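Local coordinates for uncharacterized protein Rv2277c (Mycobacterium tuberculosis, PDB 5VUG) that has no established function but, as a TIM-barrel member of the glycerophosphodiester phosphodiesterase family, probably hydrolyses phosphoric diesters, at residues T27-A30 and I31-V35; V251-V254 and D255-R258. All coordinates share one frame; numbering follows the deposited sequence.

Interaction 1. Residues T27-A30 and I31-V35; sequences TVLA and ITNAV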
loop_
_atom_site.group_PDB
_atom_site.type_symbol
_atom_site.label_atom_id
_atom_site.label_comp_id
_atom_site.label_asym_id
_atom_site.label_seq_id
_atom_site.Cartn_x
_atom_site.Cartn_y
_atom_site.Cartn_z
ATOM N N THR A 27 -7.280 -26.077 -22.675
ATOM C CA THR A 27 -7.650 -27.217 -23.513
ATOM C C THR A 27 -6.396 -27.898 -24.050
ATOM O O THR A 27 -5.321 -27.301 -24.101
ATOM C CB THR A 27 -8.546 -26.813 -24.700
ATOM O OG1 THR A 27 -7.825 -25.923 -25.563
ATOM C CG2 THR A 27 -9.833 -26.148 -24.197
ATOM N N VAL A 28 -6.544 -29.162 -24.459
ATOM C CA VAL A 28 -5.419 -29.878 -25.066
ATOM C C VAL A 28 -4.978 -29.207 -26.366
ATOM O O VAL A 28 -3.776 -29.103 -26.644
ATOM C CB VAL A 28 -5.730 -31.378 -25.233
ATOM C CG1 VAL A 28 -4.651 -32.073 -26.094
ATOM C CG2 VAL A 28 -5.846 -32.039 -23.851
ATOM N N LEU A 29 -5.931 -28.705 -27.163
ATOM C CA LEU A 29 -5.555 -27.960 -28.367
ATOM C C LEU A 29 -4.614 -26.812 -28.023
ATOM O O LEU A 29 -3.567 -26.635 -28.661
ATOM C CB LEU A 29 -6.793 -27.453 -29.122
ATOM C CG LEU A 29 -6.480 -26.649 -30.399
ATOM C CD1 LEU A 29 -5.792 -27.530 -31.419
ATOM C CD2 LEU A 29 -7.728 -26.013 -31.015
ATOM N N ALA A 30 -4.952 -26.037 -26.988
ATOM C CA ALA A 30 -4.093 -24.925 -26.599
ATOM C C ALA A 30 -2.737 -25.411 -26.099
ATOM O O ALA A 30 -1.700 -24.840 -26.458
ATOM C CB ALA A 30 -4.779 -24.071 -25.535
ATOM N N ILE A 31 -2.727 -26.455 -25.260
ATOM C CA ILE A 31 -1.473 -26.997 -24.733
ATOM C C ILE A 31 -0.563 -27.430 -25.872
ATOM O O ILE A 31 0.630 -27.101 -25.896
ATOM C CB ILE A 31 -1.747 -28.167 -23.771
ATOM C CG1 ILE A 31 -2.434 -27.678 -22.491
ATOM C CG2 ILE A 31 -0.426 -28.897 -23.427
ATOM C CD1 ILE A 31 -3.063 -28.795 -21.660
ATOM N N THR A 32 -1.109 -28.194 -26.826
ATOM C CA THR A 32 -0.290 -28.702 -27.924
ATOM C C THR A 32 0.286 -27.554 -28.741
ATOM O O THR A 32 1.466 -27.576 -29.130
ATOM C CB THR A 32 -1.134 -29.617 -28.818
ATOM O OG1 THR A 32 -1.575 -30.753 -28.062
ATOM C CG2 THR A 32 -0.325 -30.106 -30.017
ATOM N N ASN A 33 -0.535 -26.539 -29.009
ATOM C CA ASN A 33 -0.055 -25.401 -29.779
ATOM C C ASN A 33 0.975 -24.598 -29.004
ATOM O O ASN A 33 1.925 -24.083 -29.603
ATOM C CB ASN A 33 -1.229 -24.537 -30.231
ATOM C CG ASN A 33 -1.881 -25.069 -31.493
ATOM O OD1 ASN A 33 -2.932 -25.705 -31.453
ATOM N ND2 ASN A 33 -1.255 -24.809 -32.620
ATOM N N ALA A 34 0.821 -24.501 -27.677
ATOM C CA ALA A 34 1.791 -23.773 -26.866
ATOM C C ALA A 34 3.152 -24.463 -26.881
ATOM O O ALA A 34 4.186 -23.798 -27.032
ATOM C CB ALA A 34 1.268 -23.618 -25.433
ATOM N N VAL A 35 3.173 -25.793 -26.738
ATOM C CA VAL A 35 4.425 -26.541 -26.886
ATOM C C VAL A 35 5.061 -26.240 -28.239
ATOM O O VAL A 35 6.261 -25.957 -28.330
ATOM C CB VAL A 35 4.191 -28.052 -26.694
ATOM C CG1 VAL A 35 5.483 -28.827 -26.928
ATOM C CG2 VAL A 35 3.637 -28.353 -25.305
#
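The amide of Asn33, the one flat side-chain group here, lies beside the side chain of Leu29, and both point the same way. The amide carbon CG of Asn33 is 3.6 Å from Leu29 O, and Phe23 also touches this residue. The two side chains sit one turn apart at the start of helix 28-36, which joins strands 12-16 and 41-48 in a beta-alpha-beta unit of the TIM barrel. Thr27 is the N-cap. Its hydroxyl lies between its own backbone N and carbonyl carbon (chi1 63°), which turns it back to the helix end. Ala30 N donates to Thr27 OG1 over 3.2 Å, and the same hydroxyl is bonded to Pro24 O. The first backbone turns follow. Ile31 N bonds to Thr27 O at 3.0 Å, and Thr32 N to Val28 O at 2.8 Å. The hydroxyl of Thr32 comes near the same acceptor, with OG1 3.1 Å from Val28 O. Ala34 N closes on Ala30 O. On the buried side, Ile31 and Ala34 pack on Met42 of strand 41-48, and Ile31 also meets Leu44. With CG1 beside its own backbone N (chi1 -68°), Ile31 bends back along the helix, and CG1 comes to 3.3 Å from Thr27 O.

Interaction 2. Residues V251-V254 and D255-R258; sequences VKTV and DDYR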
loop_
_atom_site.group_PDB
_atom_site.type_symbol
_atom_site.label_atom_id
_atom_site.label_comp_id
_atom_site.label_asym_id
_atom_site.label_seq_id
_atom_site.Cartn_x
_atom_site.Cartn_y
_atom_site.Cartn_z
ATOM N N VAL A 251 2.388 -10.603 -18.078
ATOM C CA VAL A 251 3.388 -10.013 -18.963
ATOM C C VAL A 251 2.765 -9.969 -20.355
ATOM O O VAL A 251 2.567 -11.009 -20.991
ATOM C CB VAL A 251 4.691 -10.822 -18.937
ATOM C CG1 VAL A 251 5.712 -10.274 -19.955
ATOM C CG2 VAL A 251 5.274 -10.834 -17.503
ATOM N N LYS A 252 2.416 -8.766 -20.808
ATOM C CA LYS A 252 1.623 -8.560 -22.022
ATOM C C LYS A 252 2.371 -7.848 -23.134
ATOM O O LYS A 252 2.263 -8.252 -24.294
ATOM C CB LYS A 252 0.356 -7.750 -21.704
ATOM C CG LYS A 252 -0.487 -8.312 -20.570
ATOM C CD LYS A 252 -1.701 -7.436 -20.295
ATOM C CE LYS A 252 -2.077 -7.495 -18.828
ATOM N NZ LYS A 252 -0.928 -7.018 -17.998
ATOM N N THR A 253 3.106 -6.786 -22.820
ATOM C CA THR A 253 3.720 -5.941 -23.834
ATOM C C THR A 253 5.203 -6.257 -23.949
ATOM O O THR A 253 5.810 -6.839 -23.047
ATOM C CB THR A 253 3.564 -4.464 -23.465
ATOM O OG1 THR A 253 4.328 -4.189 -22.282
ATOM C CG2 THR A 253 2.112 -4.133 -23.195
ATOM N N VAL A 254 5.790 -5.844 -25.075
ATOM C CA VAL A 254 7.238 -5.955 -25.211
ATOM C C VAL A 254 7.940 -5.168 -24.112
ATOM O O VAL A 254 9.015 -5.555 -23.650
ATOM C CB VAL A 254 7.716 -5.564 -26.628
ATOM C CG1 VAL A 254 7.575 -4.066 -26.857
ATOM C CG2 VAL A 254 9.151 -6.001 -26.834
ATOM N N ASP A 255 7.331 -4.077 -23.644
ATOM C CA ASP A 255 7.924 -3.324 -22.546
ATOM C C ASP A 255 7.938 -4.144 -21.264
ATOM O O ASP A 255 8.921 -4.119 -20.512
ATOM C CB ASP A 255 7.153 -2.021 -22.370
ATOM C CG ASP A 255 7.047 -1.252 -23.665
ATOM O OD1 ASP A 255 8.067 -0.660 -24.082
ATOM O OD2 ASP A 255 5.965 -1.287 -24.295
ATOM N N ASP A 256 6.867 -4.897 -21.015
ATOM C CA ASP A 256 6.858 -5.829 -19.892
ATOM C C ASP A 256 7.982 -6.847 -20.029
ATOM O O ASP A 256 8.698 -7.139 -19.062
ATOM C CB ASP A 256 5.519 -6.563 -19.835
ATOM C CG ASP A 256 4.349 -5.660 -19.497
ATOM O OD1 ASP A 256 4.551 -4.582 -18.886
ATOM O OD2 ASP A 256 3.208 -6.064 -19.820
ATOM N N TYR A 257 8.127 -7.435 -21.222
ATOM C CA TYR A 257 9.193 -8.412 -21.426
ATOM C C TYR A 257 10.567 -7.795 -21.199
ATOM O O TYR A 257 11.421 -8.397 -20.541
ATOM C CB TYR A 257 9.106 -9.043 -22.814
ATOM C CG TYR A 257 10.209 -10.051 -23.042
ATOM C CD1 TYR A 257 10.166 -11.310 -22.436
ATOM C CD2 TYR A 257 11.312 -9.736 -23.826
ATOM C CE1 TYR A 257 11.188 -12.227 -22.621
ATOM C CE2 TYR A 257 12.327 -10.637 -24.023
ATOM C CZ TYR A 257 12.266 -11.879 -23.424
ATOM O OH TYR A 257 13.291 -12.761 -23.638
ATOM N N ARG A 258 10.798 -6.586 -21.722
ATOM C CA ARG A 258 12.096 -5.944 -21.544
ATOM C C ARG A 258 12.412 -5.713 -20.075
ATOM O O ARG A 258 13.557 -5.907 -19.642
ATOM C CB ARG A 258 12.133 -4.626 -22.308
ATOM C CG ARG A 258 12.166 -4.844 -23.792
ATOM C CD ARG A 258 12.055 -3.547 -24.564
ATOM N NE ARG A 258 11.962 -3.840 -25.985
ATOM C CZ ARG A 258 11.555 -2.979 -26.908
ATOM N NH1 ARG A 258 11.202 -1.749 -26.563
ATOM N NH2 ARG A 258 11.506 -3.354 -28.180
HETATM O O HOH W 1 0.949 -4.778 -19.278
HETATM O O HOH W 2 3.710 -2.029 -20.820
#
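The carboxylate of Asp256 reaches back to the backbone of Lys252 and Thr253 and holds the tight part of this contact. Two backbone N-H groups grip one oxygen. Lys252 N reaches Asp256 OD2 at 3.0 Å, on the anti lone pair. Thr253 N reaches the same OD2 at 3.1 Å, but from above the carboxylate plane, 47° out of it. In return, Asp256 N donates to Thr253 OG1 over 2.9 Å. A chi1 of 66° leaves the Thr253 hydroxyl flanked by both backbone branches and facing the start of the helix. The pair Thr253 N to Asp256 OD2 and Asp256 N to Thr253 OG1 is a capping box at the N terminus of helix 254-263, with Thr253 as N-cap; the Lys252 bond adds to it. The loop that follows strand 245-249 thereby turns straight into the helix. The other carboxylate oxygen, OD1, is bonded to His207 NE2. Both oxygens are thus held, which would limit rotation about the CB-CG bond. Val251 CG1 packs on Asp256 CB at 3.7 Å, the two side chains passing in opposite directions. The ring of Tyr257 stacks with Trp279.

The outer side is looser. One water bridges Lys252 NZ and Asp256 OD2, whose charged atoms stay 4.6 Å apart; NZ is also bonded to Ala250 O. A second water joins Thr253 OG1 and, weakly, Asp256 OD1. Farther along, the extended Arg258 chain runs past Val254. Val254 CG1 lies over the centre of one guanidinium face, and Val254 CG2 is 3.6 Å from Arg258 NE.

Overall arrangement
From the N terminus, the chain forms strand 12-16, then reaches interaction 1 at the start of helix 28-36, the connection to strand 41-48. Much later, strand 245-249 leads into interaction 2, where the chain turns into helix 254-263 on its way to strand 267-270. Each contact lies within one unbroken piece of chain and closes a single turn. The two come in series, neither nesting nor crossing. The centres of interaction 1 and interaction 2 are about 22 Å apart. The nearest atoms of interaction 1 and interaction 2 are about 13 Å apart, so they do not touch. Strands 41-48 and 267-270 both pair with strand 12-16, so the strands that follow the two helices flank it in the barrel sheet.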